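Local coordinates for protein alanine dehydrogenase (Archaeoglobus fulgidus, PDB 1OMO) that catalyses the NAD-dependent, reversible oxidative deamination of L-alanine to pyruvate as a homodimeric relative of the ornithine cyclodeaminases and mu-crystallin, at residues 85-90 with 299-304; 226-231 with 256-261. One frame throughout, in Å; residues are numbered along the deposited sequence.

Contact 1 of 2, residues 85-90 with 299-304; sequences MILNSP and AVAKVV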
# COMPACT_ATOMS: atom_id res chain seq x y z
N MET A 85 8.45 6.21 2.97
CA MET A 85 8.07 6.37 1.58
C MET A 85 9.05 5.59 0.71
O MET A 85 10.29 5.70 0.87
CB MET A 85 8.13 7.86 1.18
CG MET A 85 8.22 8.16 -0.35
SD MET A 85 6.75 7.61 -1.26
CE MET A 85 5.62 9.02 -0.88
N ILE A 86 8.50 4.78 -0.19
CA ILE A 86 9.29 4.05 -1.15
C ILE A 86 9.00 4.82 -2.46
O ILE A 86 7.84 4.94 -2.88
CB ILE A 86 8.86 2.56 -1.32
CG1 ILE A 86 9.02 1.78 0.00
CG2 ILE A 86 9.74 1.93 -2.41
CD1 ILE A 86 8.37 0.39 0.05
N LEU A 87 10.05 5.37 -3.07
CA LEU A 87 9.93 6.15 -4.31
C LEU A 87 10.37 5.26 -5.44
O LEU A 87 11.47 4.72 -5.38
CB LEU A 87 10.89 7.35 -4.29
CG LEU A 87 10.46 8.78 -4.57
CD1 LEU A 87 11.69 9.51 -5.05
CD2 LEU A 87 9.38 8.89 -5.59
N ASN A 88 9.54 5.13 -6.47
CA ASN A 88 9.88 4.26 -7.60
C ASN A 88 9.91 4.97 -8.94
O ASN A 88 9.44 6.10 -9.09
CB ASN A 88 8.90 3.10 -7.73
CG ASN A 88 8.73 2.31 -6.43
OD1 ASN A 88 8.29 2.85 -5.40
ND2 ASN A 88 9.07 1.03 -6.47
N SER A 89 10.47 4.29 -9.94
CA SER A 89 10.52 4.82 -11.30
C SER A 89 9.31 4.25 -12.03
O SER A 89 9.09 3.05 -12.03
CB SER A 89 11.79 4.36 -12.01
OG SER A 89 11.62 4.39 -13.42
N PRO A 90 8.50 5.11 -12.67
CA PRO A 90 7.34 4.55 -13.37
C PRO A 90 7.73 3.75 -14.64
O PRO A 90 6.94 2.94 -15.14
CB PRO A 90 6.50 5.78 -13.70
CG PRO A 90 6.90 6.79 -12.66
CD PRO A 90 8.41 6.57 -12.61
N ALA A 299 4.87 13.98 -4.54
CA ALA A 299 5.38 15.26 -5.07
C ALA A 299 6.54 15.72 -4.20
O ALA A 299 7.65 16.00 -4.67
CB ALA A 299 4.27 16.32 -5.05
N VAL A 300 6.29 15.78 -2.91
CA VAL A 300 7.31 16.20 -2.00
C VAL A 300 8.50 15.23 -1.92
O VAL A 300 9.63 15.67 -1.75
CB VAL A 300 6.70 16.43 -0.61
CG1 VAL A 300 7.68 16.02 0.45
CG2 VAL A 300 6.33 17.92 -0.44
N ALA A 301 8.26 13.93 -2.03
CA ALA A 301 9.38 13.00 -1.98
C ALA A 301 10.27 13.17 -3.23
O ALA A 301 11.50 12.98 -3.17
CB ALA A 301 8.86 11.56 -1.86
N LYS A 302 9.66 13.54 -4.35
CA LYS A 302 10.41 13.76 -5.58
C LYS A 302 11.44 14.88 -5.37
O LYS A 302 12.58 14.81 -5.86
CB LYS A 302 9.49 14.15 -6.73
CG LYS A 302 10.24 15.07 -7.74
CD LYS A 302 9.52 15.26 -9.05
CE LYS A 302 10.42 16.01 -10.06
NZ LYS A 302 9.85 15.92 -11.42
N VAL A 303 11.05 15.93 -4.65
CA VAL A 303 11.96 17.04 -4.41
C VAL A 303 13.10 16.64 -3.50
O VAL A 303 14.24 17.06 -3.71
CB VAL A 303 11.21 18.21 -3.80
CG1 VAL A 303 12.21 19.23 -3.24
CG2 VAL A 303 10.33 18.86 -4.87
N VAL A 304 12.80 15.86 -2.46
CA VAL A 304 13.81 15.38 -1.52
C VAL A 304 14.80 14.46 -2.25
O VAL A 304 16.02 14.50 -2.00
CB VAL A 304 13.17 14.54 -0.39
CG1 VAL A 304 14.24 13.74 0.36
CG2 VAL A 304 12.42 15.45 0.57
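Lys302 NZ is hydrogen-bonded to the carbonyl O of Met59 and has a weaker, long ion pair with Glu306 OE1. Its chain runs out nearly fully extended, so the charge is carried away from residues 85-90, and it is the backbone of Lys302, at CA, that lies beside Leu87 CD1, 4.5 Å off. The closest packing is at Ala301, whose methyl points from helix 294-311 at strand 83-88. Two strand side chains converge on that methyl. Met85 CG comes within 3.8 Å of Ala301 CB, and Leu87 CG sits 4.2 Å from the same Ala301 CB; Leu87 CD1 reaches further along the helix to Ala301 O at 4.0 Å. In Met85, CG is anti to the backbone N (chi1 161°), which carries it to the Ala301 methyl, and the chain beyond it bends at both following torsions. The helix crosses the strand steeply, at -75°, with the axes 9.6 Å apart. Further along the helix Leu87 meets Tyr305, while Met85 also packs on Asp297 and Val298 and touches Lys65, the inferred proton donor/acceptor. The strand's alternation sends Ile86 and Asn88 to its other face, where both meet Trp66 of the second subunit. No hydrogen bond joins the two segments: between them the contact is apolar, the ammonium of Lys302 finds its partners outside both, and its bond to Met59 O adds a polar tie from the helix to the loop between strands 50-58 and 61-69 of the same sheet.

Contact 2 of 2, residues 226-231 with 256-261; sequences LDVEIL and KGVIGV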
# COMPACT_ATOMS: atom_id res chain seq x y z
N LEU A 226 -15.33 21.16 14.29
CA LEU A 226 -16.23 22.28 14.10
C LEU A 226 -17.68 22.04 14.37
O LEU A 226 -18.21 21.00 14.00
CB LEU A 226 -16.09 22.81 12.67
CG LEU A 226 -15.10 23.96 12.37
CD1 LEU A 226 -13.81 23.78 13.11
CD2 LEU A 226 -14.87 24.06 10.88
N ASP A 227 -18.28 23.03 15.02
CA ASP A 227 -19.71 23.08 15.30
C ASP A 227 -20.25 22.83 13.92
O ASP A 227 -19.85 23.51 12.99
CB ASP A 227 -20.12 24.52 15.73
CG ASP A 227 -21.62 24.65 16.11
OD1 ASP A 227 -22.45 23.83 15.68
OD2 ASP A 227 -21.98 25.61 16.82
N VAL A 228 -21.15 21.88 13.76
CA VAL A 228 -21.70 21.61 12.45
C VAL A 228 -22.41 22.84 11.85
O VAL A 228 -22.47 22.99 10.63
CB VAL A 228 -22.65 20.41 12.52
CG1 VAL A 228 -23.38 20.26 11.24
CG2 VAL A 228 -21.85 19.14 12.76
N GLU A 229 -22.92 23.75 12.69
CA GLU A 229 -23.60 24.94 12.16
C GLU A 229 -22.65 25.81 11.33
O GLU A 229 -23.09 26.63 10.53
CB GLU A 229 -24.21 25.79 13.29
CG GLU A 229 -25.45 25.18 14.00
CD GLU A 229 -26.69 25.07 13.10
OE1 GLU A 229 -26.94 26.00 12.31
OE2 GLU A 229 -27.43 24.07 13.19
N ILE A 230 -21.34 25.68 11.56
CA ILE A 230 -20.36 26.44 10.80
C ILE A 230 -20.35 25.85 9.39
O ILE A 230 -20.31 26.58 8.41
CB ILE A 230 -18.91 26.31 11.39
CG1 ILE A 230 -18.87 26.84 12.81
CG2 ILE A 230 -17.90 27.05 10.54
CD1 ILE A 230 -17.54 26.58 13.55
N LEU A 231 -20.42 24.53 9.30
CA LEU A 231 -20.40 23.84 8.01
C LEU A 231 -21.57 24.26 7.13
O LEU A 231 -21.39 24.55 5.93
CB LEU A 231 -20.40 22.31 8.19
CG LEU A 231 -19.18 21.68 8.88
CD1 LEU A 231 -19.31 20.13 8.89
CD2 LEU A 231 -17.92 22.12 8.15
N LYS A 256 -24.07 11.72 9.74
CA LYS A 256 -25.30 11.91 10.49
C LYS A 256 -26.35 12.61 9.64
O LYS A 256 -27.45 12.93 10.10
CB LYS A 256 -25.03 12.67 11.78
CG LYS A 256 -24.20 11.88 12.78
CD LYS A 256 -24.45 12.38 14.20
CE LYS A 256 -23.30 12.10 15.13
NZ LYS A 256 -22.98 13.32 15.92
N GLY A 257 -25.98 12.85 8.38
CA GLY A 257 -26.89 13.46 7.42
C GLY A 257 -27.18 14.94 7.50
O GLY A 257 -28.12 15.41 6.86
N VAL A 258 -26.39 15.69 8.26
CA VAL A 258 -26.61 17.11 8.38
C VAL A 258 -26.36 17.81 7.05
O VAL A 258 -27.21 18.54 6.55
CB VAL A 258 -25.75 17.69 9.49
CG1 VAL A 258 -25.97 19.19 9.59
CG2 VAL A 258 -26.13 17.01 10.80
N ILE A 259 -25.19 17.59 6.46
CA ILE A 259 -24.93 18.18 5.16
C ILE A 259 -24.74 17.09 4.12
O ILE A 259 -24.42 15.94 4.45
CB ILE A 259 -23.68 19.07 5.16
CG1 ILE A 259 -22.49 18.29 5.71
CG2 ILE A 259 -23.94 20.34 5.92
CD1 ILE A 259 -21.19 18.95 5.42
N GLY A 260 -24.96 17.43 2.86
CA GLY A 260 -24.80 16.46 1.81
C GLY A 260 -23.62 16.81 0.93
O GLY A 260 -22.77 17.62 1.30
N VAL A 261 -23.56 16.19 -0.25
CA VAL A 261 -22.46 16.46 -1.16
C VAL A 261 -22.66 17.75 -1.92
O VAL A 261 -21.72 18.32 -2.46
CB VAL A 261 -22.26 15.34 -2.18
CG1 VAL A 261 -20.96 15.60 -2.94
CG2 VAL A 261 -22.22 13.98 -1.49
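Val228 lays its CG1 methyl against Val258, 3.3 Å from Val258 CG1, tight for two methyls, and 3.9 Å from Val258 CB. In both valines CG1 is anti to the backbone N (chi1 171° in Val228), which turns the two methyls to face each other, the side chains meeting at a slant. Deeper in, Leu231 CD1 and Ile259 CD1 touch more loosely at 4.1 Å, with their side chains roughly perpendicular; Ala253 of helix 251-255 borders both, and Leu231 also rests on Ile287. Asp227 is the N-cap of the short, weakly bonded helix that carries Val228 and Leu231: its OD1 accepts from Glu229 N at 3.0 Å, the donor standing above the carboxylate plane, while Asp227 OD2 takes Ala204 N. In the partner segment, Gly257, with positive phi, ends helix 251-255 in a Schellman motif and turns the chain so that Val258 and Ile259 face this helix. Residues 226-231 lead into strand 234-238 and residues 256-261 into its parallel neighbour 264-267, so the contact packs the entry to one strand against the return of the following beta-alpha-beta crossover, in the Rossmann-fold NAD domain.

How the contacts relate
The two contacts belong to different halves of a two-domain subunit: contact 1 backs the mixed sheet of the dimerising beta-sandwich domain, contact 2 lies at the edge of the NAD domain's parallel sheet, ahead of strands 234-238 and 264-267. Their centres are 36 Å apart, on opposite sides of the chain's centre, and their nearest atoms about 25 Å. The cofactor lies between the domains. Contact 1 lies close to Lys65, the probable proton donor/acceptor: the side chain of Met85 is about 4 Å from that of Lys65 and about 13 Å from NAD. Contact 2 stands nearer the sodium ion, about 8 Å from the side chain of Leu231, and Leu226 N is hydrogen-bonded to Glu249 OE2, Glu249 being one of the residues of that metal site.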